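Local atomic coordinates of BDI_3064 protein (Parabacteroides distasonis ATCC 8503, PDB entry 5Z06), a protein that hydrolyses linear beta-1,2-glucan and beta-1,2-glucooligosaccharides in exo fashion, releasing sophorose from the non-reducing end. Residues A200-I205 and G249-K254; D79-P84 and T150-L155; D440-Y445 and S492-A497. All coordinates share one frame; numbering follows the deposited sequence.

Contact 1 (A200-I205 and G249-K254); sequences AYERHI and GEVGKK
Val251 sets one methyl, CG2, over a face of the Arg203 guanidinium, 3.7 Å above its plane and over the centre of the group. The arginine chain bends at its second torsion (chi2 -62°), which brings CD round beside Gly249 and Val251, and the two side chains cross obliquely. The same methyl also rests on the stem of Glu202, with Val251 CG2 3.6 Å from Glu202 CG, so it sits against two residues that are themselves paired. Glu202 OE1 takes the NE hydrogen of Arg203 at 2.7 Å, using its anti lone pair and lying 19° out of the guanidinium plane; this salt bridge limits how far the flat group can turn. On the guanidinium edge, in plane, Arg203 NH1 makes a weak hydrogen bond of 3.4 Å to Gly249 O. A backbone bond joins the same two residues: Gly249 N donates to Arg203 O at 2.9 Å. Glu202 OE1 has a second arginine partner in Arg636, while its OE2 accepts from Met282 N, and the two arginines would probably keep Glu202 ionised. The tight turn between strands 194-200 and 204-210 is thereby pinned to the loop joining strands 243-247 and 254-262, an arrangement consistent with the AB and EF loops at one pole of a fibronectin type III-like beta sandwich.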
loop_
_atom_site.group_PDB
_atom_site.type_symbol
_atom_site.label_atom_id
_atom_site.label_comp_id
_atom_site.label_asym_id
_atom_site.label_seq_id
_atom_site.Cartn_x
_atom_site.Cartn_y
_atom_site.Cartn_z
ATOM N N ALA A 200 0.822 -17.230 -16.259
ATOM C CA ALA A 200 2.063 -16.614 -16.682
ATOM C C ALA A 200 1.760 -15.303 -17.356
ATOM O O ALA A 200 0.705 -15.103 -17.937
ATOM C CB ALA A 200 2.849 -17.514 -17.616
ATOM N N TYR A 201 2.709 -14.403 -17.227
ATOM C CA TYR A 201 2.744 -13.171 -17.974
ATOM C C TYR A 201 4.123 -13.160 -18.633
ATOM O O TYR A 201 4.596 -14.228 -19.030
ATOM C CB TYR A 201 2.452 -12.014 -17.020
ATOM C CG TYR A 201 1.051 -12.119 -16.488
ATOM C CD1 TYR A 201 0.786 -12.916 -15.398
ATOM C CD2 TYR A 201 -0.016 -11.459 -17.106
ATOM C CE1 TYR A 201 -0.490 -13.039 -14.902
ATOM C CE2 TYR A 201 -1.307 -11.569 -16.616
ATOM C CZ TYR A 201 -1.525 -12.361 -15.506
ATOM O OH TYR A 201 -2.768 -12.540 -14.969
ATOM N N GLU A 202 4.779 -12.014 -18.745
ATOM C CA GLU A 202 6.048 -11.957 -19.447
ATOM C C GLU A 202 7.241 -12.274 -18.566
ATOM O O GLU A 202 8.175 -12.996 -18.969
ATOM C CB GLU A 202 6.216 -10.595 -20.077
ATOM C CG GLU A 202 7.475 -10.504 -20.930
ATOM C CD GLU A 202 7.665 -9.151 -21.503
ATOM O OE1 GLU A 202 8.616 -8.487 -21.079
ATOM O OE2 GLU A 202 6.874 -8.747 -22.363
ATOM N N ARG A 203 7.231 -11.705 -17.378
ATOM C CA ARG A 203 8.352 -11.821 -16.456
ATOM C C ARG A 203 7.981 -12.545 -15.191
ATOM O O ARG A 203 8.835 -12.747 -14.311
ATOM C CB ARG A 203 8.857 -10.431 -16.109
ATOM C CG ARG A 203 9.141 -9.566 -17.315
ATOM C CD ARG A 203 10.222 -10.173 -18.163
ATOM N NE ARG A 203 10.520 -9.308 -19.291
ATOM C CZ ARG A 203 11.713 -9.168 -19.846
ATOM N NH1 ARG A 203 12.756 -9.843 -19.387
ATOM N NH2 ARG A 203 11.865 -8.355 -20.877
ATOM N N HIS A 204 6.726 -12.969 -15.083
ATOM C CA HIS A 204 6.307 -13.584 -13.856
ATOM C C HIS A 204 5.188 -14.543 -14.060
ATOM O O HIS A 204 4.516 -14.496 -15.079
ATOM C CB HIS A 204 5.915 -12.534 -12.829
ATOM C CG HIS A 204 4.523 -12.056 -12.982
ATOM N ND1 HIS A 204 4.158 -11.158 -13.956
ATOM C CD2 HIS A 204 3.398 -12.362 -12.295
ATOM C CE1 HIS A 204 2.861 -10.932 -13.859
ATOM N NE2 HIS A 204 2.378 -11.651 -12.863
ATOM N N ILE A 205 5.033 -15.409 -13.061
ATOM C CA ILE A 205 3.938 -16.327 -12.971
ATOM C C ILE A 205 3.247 -16.074 -11.654
ATOM O O ILE A 205 3.877 -16.004 -10.605
ATOM C CB ILE A 205 4.390 -17.790 -13.056
ATOM C CG1 ILE A 205 5.138 -17.992 -14.371
ATOM C CG2 ILE A 205 3.173 -18.714 -12.929
ATOM C CD1 ILE A 205 5.783 -19.345 -14.536
ATOM N N GLY A 249 11.694 -12.973 -14.223
ATOM C CA GLY A 249 12.500 -12.007 -14.965
ATOM C C GLY A 249 12.962 -12.485 -16.324
ATOM O O GLY A 249 13.830 -11.882 -16.890
ATOM N N GLU A 250 12.332 -13.530 -16.858
ATOM C CA GLU A 250 12.785 -14.213 -18.045
ATOM C C GLU A 250 11.574 -14.652 -18.857
ATOM O O GLU A 250 10.597 -15.181 -18.308
ATOM C CB GLU A 250 13.588 -15.423 -17.625
ATOM C CG GLU A 250 14.040 -16.296 -18.779
ATOM C CD GLU A 250 15.106 -17.303 -18.381
ATOM O OE1 GLU A 250 15.532 -17.302 -17.204
ATOM O OE2 GLU A 250 15.505 -18.098 -19.265
ATOM N N VAL A 251 11.651 -14.427 -20.159
ATOM C CA VAL A 251 10.572 -14.732 -21.069
ATOM C C VAL A 251 10.764 -16.129 -21.651
ATOM O O VAL A 251 11.877 -16.558 -21.905
ATOM C CB VAL A 251 10.503 -13.709 -22.207
ATOM C CG1 VAL A 251 9.228 -13.907 -23.024
ATOM C CG2 VAL A 251 10.530 -12.296 -21.635
ATOM N N GLY A 252 9.655 -16.822 -21.879
ATOM C CA GLY A 252 9.681 -18.174 -22.434
ATOM C C GLY A 252 10.112 -19.196 -21.411
ATOM O O GLY A 252 10.573 -20.252 -21.761
ATOM N N LYS A 253 9.939 -18.892 -20.142
ATOM C CA LYS A 253 10.434 -19.736 -19.080
ATOM C C LYS A 253 9.282 -20.464 -18.477
ATOM O O LYS A 253 8.307 -19.833 -18.024
ATOM C CB LYS A 253 11.111 -18.899 -18.005
ATOM C CG LYS A 253 11.816 -19.709 -16.935
ATOM C CD LYS A 253 12.963 -20.565 -17.477
ATOM C CE LYS A 253 13.956 -20.849 -16.347
ATOM N NZ LYS A 253 14.985 -21.894 -16.636
ATOM N N LYS A 254 9.394 -21.789 -18.479
ATOM C CA LYS A 254 8.396 -22.652 -17.902
ATOM C C LYS A 254 8.756 -22.891 -16.455
ATOM O O LYS A 254 9.918 -23.119 -16.128
ATOM C CB LYS A 254 8.320 -23.987 -18.647
ATOM C CG LYS A 254 7.269 -24.917 -18.062
ATOM C CD LYS A 254 6.754 -25.917 -19.094
ATOM C CE LYS A 254 5.498 -26.621 -18.594
ATOM N NZ LYS A 254 5.082 -27.742 -19.486
#

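Contact 2 (D79-P84 and T150-L155); sequences DFFREP and TNIKKL
Phe81 reaches across to Ile152 and Lys153, and its side chain can be followed outward atom by atom. At the root, Phe81 CB lies 3.9 Å from Ile152 CD1. The first torsion turns CG anti to the carbonyl carbon (chi1 -59°). Next, on one rim of the ring, Phe81 CD2 meets the branch methyl Ile152 CG2 at 3.7 Å. Further out, Phe81 CE2 is 3.9 Å from Lys153 CE, which comes in at the ring edge, near its plane, with the lysine chain crossing the phenylalanine at about a right angle. Tyr8 packs edge-to-face with this same ring.

Ile152 goes on to Pro84: its tip CD1 lies 3.8 Å from Pro84 CG, and Leu179 of strand 169-180 lies against both residues. Beyond the ring edge, the extended Lys153 chain carries NZ to Asp79 OD1, a salt bridge of 2.7 Å on the anti lone pair of that oxygen. The other oxygen, Asp79 OD2, pairs with Arg317, so the carboxylate bridges two cations. An alanine in place of Asp79 would probably leave Arg317 without this carboxylate mate and the lysine tip with little but its weak bond to Asn78 O. Both loops are crossings between the two main sheets of the N-terminal part of the chain: the first runs on into strand 86-93, the second into strand 155-161. They meet through apolar packing beside a salt bridge, consistent with loops at one end of an antiparallel beta sandwich.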
loop_
_atom_site.group_PDB
_atom_site.type_symbol
_atom_site.label_atom_id
_atom_site.label_comp_id
_atom_site.label_asym_id
_atom_site.label_seq_id
_atom_site.Cartn_x
_atom_site.Cartn_y
_atom_site.Cartn_z
ATOM N N ASP A 79 -1.321 -3.511 14.002
ATOM C CA ASP A 79 -1.515 -3.030 15.373
ATOM C C ASP A 79 -1.888 -4.129 16.336
ATOM O O ASP A 79 -1.685 -3.968 17.524
ATOM C CB ASP A 79 -2.625 -1.961 15.387
ATOM C CG ASP A 79 -2.362 -0.842 14.387
ATOM O OD1 ASP A 79 -1.210 -0.351 14.351
ATOM O OD2 ASP A 79 -3.288 -0.467 13.619
ATOM N N PHE A 80 -2.445 -5.223 15.823
ATOM C CA PHE A 80 -2.894 -6.329 16.620
ATOM C C PHE A 80 -1.968 -7.494 16.379
ATOM O O PHE A 80 -1.769 -7.909 15.250
ATOM C CB PHE A 80 -4.326 -6.688 16.245
ATOM C CG PHE A 80 -5.287 -5.564 16.469
ATOM C CD1 PHE A 80 -5.593 -5.150 17.764
ATOM C CD2 PHE A 80 -5.856 -4.882 15.396
ATOM C CE1 PHE A 80 -6.468 -4.096 17.989
ATOM C CE2 PHE A 80 -6.735 -3.833 15.615
ATOM C CZ PHE A 80 -7.039 -3.438 16.911
ATOM N N PHE A 81 -1.410 -8.001 17.468
ATOM C CA PHE A 81 -0.396 -9.026 17.456
ATOM C C PHE A 81 -0.738 -10.062 18.508
ATOM O O PHE A 81 -1.443 -9.795 19.485
ATOM C CB PHE A 81 0.993 -8.440 17.758
ATOM C CG PHE A 81 1.428 -7.373 16.796
ATOM C CD1 PHE A 81 2.104 -7.699 15.621
ATOM C CD2 PHE A 81 1.150 -6.034 17.052
ATOM C CE1 PHE A 81 2.499 -6.708 14.727
ATOM C CE2 PHE A 81 1.544 -5.040 16.156
ATOM C CZ PHE A 81 2.219 -5.378 14.999
ATOM N N ARG A 82 -0.206 -11.248 18.301
ATOM C CA ARG A 82 -0.253 -12.294 19.299
ATOM C C ARG A 82 0.568 -11.814 20.461
ATOM O O ARG A 82 1.576 -11.122 20.271
ATOM C CB ARG A 82 0.366 -13.567 18.759
ATOM C CG ARG A 82 -0.389 -14.185 17.625
ATOM C CD ARG A 82 0.219 -15.516 17.322
ATOM N NE ARG A 82 -0.018 -15.941 15.947
ATOM C CZ ARG A 82 -1.134 -16.508 15.466
ATOM N NH1 ARG A 82 -2.210 -16.735 16.222
ATOM N NH2 ARG A 82 -1.164 -16.858 14.193
ATOM N N GLU A 83 0.145 -12.161 21.671
ATOM C CA GLU A 83 0.920 -11.796 22.852
ATOM C C GLU A 83 2.129 -12.715 22.837
ATOM O O GLU A 83 1.965 -13.927 22.784
ATOM C CB GLU A 83 0.096 -11.931 24.120
ATOM C CG GLU A 83 -1.065 -10.948 24.139
ATOM C CD GLU A 83 -1.790 -10.917 25.468
ATOM O OE1 GLU A 83 -1.486 -11.765 26.339
ATOM O OE2 GLU A 83 -2.659 -10.037 25.645
ATOM N N PRO A 84 3.340 -12.135 22.756
ATOM C CA PRO A 84 4.481 -12.978 22.588
ATOM C C PRO A 84 5.127 -13.286 23.928
ATOM O O PRO A 84 5.044 -12.482 24.848
ATOM C CB PRO A 84 5.408 -12.110 21.749
ATOM C CG PRO A 84 5.168 -10.722 22.243
ATOM C CD PRO A 84 3.733 -10.707 22.737
ATOM N N THR A 150 -0.606 -3.047 23.574
ATOM C CA THR A 150 -0.375 -1.723 24.147
ATOM C C THR A 150 1.107 -1.359 24.269
ATOM O O THR A 150 1.429 -0.190 24.359
ATOM C CB THR A 150 -0.984 -1.601 25.564
ATOM O OG1 THR A 150 -0.227 -2.398 26.488
ATOM C CG2 THR A 150 -2.471 -2.021 25.590
ATOM N N ASN A 151 2.003 -2.347 24.311
ATOM C CA ASN A 151 3.445 -2.065 24.495
ATOM C C ASN A 151 4.421 -2.741 23.514
ATOM O O ASN A 151 5.608 -2.423 23.542
ATOM C CB ASN A 151 3.868 -2.376 25.951
ATOM C CG ASN A 151 3.671 -3.829 26.325
ATOM O OD1 ASN A 151 3.686 -4.713 25.473
ATOM N ND2 ASN A 151 3.483 -4.085 27.610
ATOM N N ILE A 152 3.934 -3.658 22.674
ATOM C CA ILE A 152 4.803 -4.457 21.797
ATOM C C ILE A 152 5.626 -3.599 20.823
ATOM O O ILE A 152 6.789 -3.898 20.549
ATOM C CB ILE A 152 3.992 -5.542 21.040
ATOM C CG1 ILE A 152 4.925 -6.571 20.411
ATOM C CG2 ILE A 152 3.044 -4.912 20.015
ATOM C CD1 ILE A 152 4.205 -7.813 19.928
ATOM N N LYS A 153 5.041 -2.506 20.358
ATOM C CA LYS A 153 5.717 -1.586 19.459
ATOM C C LYS A 153 6.864 -0.822 20.076
ATOM O O LYS A 153 7.632 -0.191 19.346
ATOM C CB LYS A 153 4.721 -0.598 18.861
ATOM C CG LYS A 153 3.774 -1.314 17.939
ATOM C CD LYS A 153 2.962 -0.356 17.113
ATOM C CE LYS A 153 2.012 -1.167 16.264
ATOM N NZ LYS A 153 1.167 -0.226 15.521
ATOM N N LYS A 154 6.987 -0.866 21.401
ATOM C CA LYS A 154 8.208 -0.385 22.057
ATOM C C LYS A 154 9.415 -1.330 21.875
ATOM O O LYS A 154 10.545 -0.956 22.196
ATOM C CB LYS A 154 7.925 -0.076 23.528
ATOM C CG LYS A 154 7.098 1.198 23.664
ATOM C CD LYS A 154 6.552 1.417 25.057
ATOM C CE LYS A 154 6.059 2.858 25.185
ATOM N NZ LYS A 154 5.134 3.029 26.333
ATOM N N LEU A 155 9.171 -2.542 21.389
ATOM C CA LEU A 155 10.241 -3.474 21.067
ATOM C C LEU A 155 10.661 -3.154 19.637
ATOM O O LEU A 155 10.184 -3.765 18.666
ATOM C CB LEU A 155 9.758 -4.921 21.231
ATOM C CG LEU A 155 9.121 -5.264 22.607
ATOM C CD1 LEU A 155 8.792 -6.747 22.668
ATOM C CD2 LEU A 155 10.003 -4.870 23.794
#

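Contact 3 (D440-Y445 and S492-A497); sequences DSPYLY and SQEEYA
The start of helix 495-505, with the ST turn that leads into it, receives the tip of Tyr443 between Ser492 and Glu494. In the turn Ser492 OG accepts from the backbone Glu494 N at 3.1 Å, and Glu494 occupies the N-cap position. Its side chain runs extended towards the neighbouring loop, where the phenol hydroxyl Tyr443 OH donates to Glu494 OE1 over 2.7 Å. That oxygen lies in the plane of the tyrosine ring, at its edge, but the hydroxyl meets the carboxylate from above, 56° out of the carboxylate plane; ring and carboxylate are turned 77° against each other. Ser492 OG also comes within 2.7 Å of Tyr443 OH, so two polar groups of the turn surround the hydroxyl. The positive end of the helix dipole would probably favour the glutamate's negative charge.

Apolar atoms fill in around the polar tip. Ser492 CB approaches Tyr443 CE1 obliquely at 3.5 Å, while Ala497 CB, on the first turn of the helix, reaches the ring edge 3.7 Å from Tyr443 OH. The second glutamate oxygen, Glu494 OE2, rests 3.8 Å from Pro442 CG, and Pro442 CB sits over one face of the tyrosine ring, offset toward the rim. At the backbone of the tyrosine, Ser441 OG donates to Tyr443 O, on a lone pair of that carbonyl, which braces the loop just where the tyrosine leaves it. Tyr470 of helix 467-475 and Lys459 also touch the Tyr443 side chain, and Ser488 bonds to Pro442 O. The result is a tyrosine anchored at a helix N-terminus, joining a loop to the start of helix 495-505 in the glycoamylase-like domain, a family whose clan is known for the (alpha/alpha)6 toroid.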
loop_
_atom_site.group_PDB
_atom_site.type_symbol
_atom_site.label_atom_id
_atom_site.label_comp_id
_atom_site.label_asym_id
_atom_site.label_seq_id
_atom_site.Cartn_x
_atom_site.Cartn_y
_atom_site.Cartn_z
ATOM N N ASP A 440 -23.721 30.173 5.985
ATOM C CA ASP A 440 -23.055 31.105 5.085
ATOM C C ASP A 440 -21.571 30.762 4.892
ATOM O O ASP A 440 -20.815 31.606 4.426
ATOM C CB ASP A 440 -23.225 32.546 5.611
ATOM C CG ASP A 440 -22.519 32.778 6.938
ATOM O OD1 ASP A 440 -22.562 31.873 7.807
ATOM O OD2 ASP A 440 -21.926 33.867 7.114
ATOM N N SER A 441 -21.145 29.539 5.228
ATOM C CA SER A 441 -19.740 29.160 5.045
ATOM C C SER A 441 -19.402 29.183 3.558
ATOM O O SER A 441 -20.126 28.591 2.749
ATOM C CB SER A 441 -19.435 27.777 5.591
ATOM O OG SER A 441 -18.099 27.390 5.300
ATOM N N PRO A 442 -18.318 29.882 3.190
ATOM C CA PRO A 442 -17.815 29.735 1.819
ATOM C C PRO A 442 -17.205 28.341 1.526
ATOM O O PRO A 442 -17.007 28.003 0.361
ATOM C CB PRO A 442 -16.751 30.839 1.690
ATOM C CG PRO A 442 -16.614 31.469 3.031
ATOM C CD PRO A 442 -17.445 30.731 4.026
ATOM N N TYR A 443 -16.943 27.563 2.578
ATOM C CA TYR A 443 -16.219 26.306 2.487
ATOM C C TYR A 443 -17.050 25.127 2.936
ATOM O O TYR A 443 -17.879 25.236 3.863
ATOM C CB TYR A 443 -14.998 26.336 3.398
ATOM C CG TYR A 443 -14.084 27.479 3.147
ATOM C CD1 TYR A 443 -13.141 27.419 2.128
ATOM C CD2 TYR A 443 -14.152 28.632 3.936
ATOM C CE1 TYR A 443 -12.288 28.469 1.876
ATOM C CE2 TYR A 443 -13.305 29.696 3.706
ATOM C CZ TYR A 443 -12.370 29.614 2.673
ATOM O OH TYR A 443 -11.523 30.670 2.430
ATOM N N LEU A 444 -16.771 23.986 2.308
ATOM C CA LEU A 444 -17.090 22.715 2.903
ATOM C C LEU A 444 -16.026 22.401 3.920
ATOM O O LEU A 444 -14.882 22.848 3.785
ATOM C CB LEU A 444 -17.119 21.589 1.845
ATOM C CG LEU A 444 -18.333 21.566 0.936
ATOM C CD1 LEU A 444 -18.110 20.584 -0.212
ATOM C CD2 LEU A 444 -19.570 21.186 1.745
ATOM N N TYR A 445 -16.406 21.616 4.931
ATOM C CA TYR A 445 -15.467 21.027 5.858
ATOM C C TYR A 445 -15.248 19.551 5.581
ATOM O O TYR A 445 -16.143 18.841 5.094
ATOM C CB TYR A 445 -15.896 21.267 7.289
ATOM C CG TYR A 445 -15.679 22.717 7.664
ATOM C CD1 TYR A 445 -16.550 23.700 7.207
ATOM C CD2 TYR A 445 -14.563 23.116 8.398
ATOM C CE1 TYR A 445 -16.346 25.031 7.510
ATOM C CE2 TYR A 445 -14.359 24.450 8.708
ATOM C CZ TYR A 445 -15.261 25.393 8.270
ATOM O OH TYR A 445 -15.079 26.719 8.540
ATOM N N SER A 492 -11.385 29.366 -3.350
ATOM C CA SER A 492 -11.458 30.550 -2.525
ATOM C C SER A 492 -10.294 31.487 -2.802
ATOM O O SER A 492 -9.135 31.056 -2.831
ATOM C CB SER A 492 -11.401 30.169 -1.050
ATOM O OG SER A 492 -11.409 31.327 -0.227
ATOM N N GLN A 493 -10.621 32.765 -2.990
ATOM C CA GLN A 493 -9.619 33.811 -3.092
ATOM C C GLN A 493 -9.282 34.459 -1.745
ATOM O O GLN A 493 -8.446 35.350 -1.702
ATOM C CB GLN A 493 -10.075 34.856 -4.105
ATOM C CG GLN A 493 -10.305 34.276 -5.492
ATOM C CD GLN A 493 -9.031 33.684 -6.060
ATOM O OE1 GLN A 493 -8.084 34.404 -6.367
ATOM N NE2 GLN A 493 -8.987 32.358 -6.167
ATOM N N GLU A 494 -9.869 33.982 -0.649
ATOM C CA GLU A 494 -9.637 34.583 0.663
ATOM C C GLU A 494 -8.204 34.427 1.105
ATOM O O GLU A 494 -7.529 33.468 0.733
ATOM C CB GLU A 494 -10.516 33.976 1.751
ATOM C CG GLU A 494 -11.990 34.264 1.586
ATOM C CD GLU A 494 -12.817 33.780 2.761
ATOM O OE1 GLU A 494 -12.297 33.016 3.620
ATOM O OE2 GLU A 494 -14.000 34.169 2.818
ATOM N N GLU A 495 -7.784 35.400 1.909
ATOM C CA GLU A 495 -6.507 35.409 2.619
ATOM C C GLU A 495 -6.223 34.085 3.325
ATOM O O GLU A 495 -5.123 33.525 3.185
ATOM C CB GLU A 495 -6.438 36.600 3.615
ATOM C CG GLU A 495 -7.367 36.546 4.865
ATOM C CD GLU A 495 -8.879 36.353 4.570
ATOM O OE1 GLU A 495 -9.491 37.223 3.884
ATOM O OE2 GLU A 495 -9.460 35.319 5.019
ATOM N N TYR A 496 -7.227 33.572 4.041
ATOM C CA TYR A 496 -7.083 32.341 4.789
ATOM C C TYR A 496 -6.737 31.190 3.831
ATOM O O TYR A 496 -5.880 30.364 4.146
ATOM C CB TYR A 496 -8.360 31.998 5.579
ATOM C CG TYR A 496 -8.223 30.682 6.306
ATOM C CD1 TYR A 496 -8.450 29.473 5.640
ATOM C CD2 TYR A 496 -7.813 30.631 7.634
ATOM C CE1 TYR A 496 -8.278 28.258 6.269
ATOM C CE2 TYR A 496 -7.667 29.409 8.282
ATOM C CZ TYR A 496 -7.897 28.225 7.581
ATOM O OH TYR A 496 -7.747 26.999 8.175
ATOM N N ALA A 497 -7.410 31.130 2.686
ATOM C CA ALA A 497 -7.215 30.028 1.723
ATOM C C ALA A 497 -5.851 30.150 1.067
ATOM O O ALA A 497 -5.207 29.145 0.763
ATOM C CB ALA A 497 -8.309 30.013 0.666
#

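Overall arrangement
From the N terminus the three contacts come one after another, with no nesting or crossing. Contact 2 is the first, closing a helix-free loop of strands and connections between 79-84 and 150-155 and tying together the two N-terminal sheets, in the part of the chain that also holds the calcium ion. Contact 1 follows, shutting the 200-254 span at one pole of the probable fibronectin type III-like domain; its centre is about 40 Å from that of contact 2. Last comes contact 3, which joins a loop before strand 447-448 to helix 495-505 in the helical part. Contacts 1 and 3 lie on opposite sides of the chain's centre, their centres about 54 Å apart.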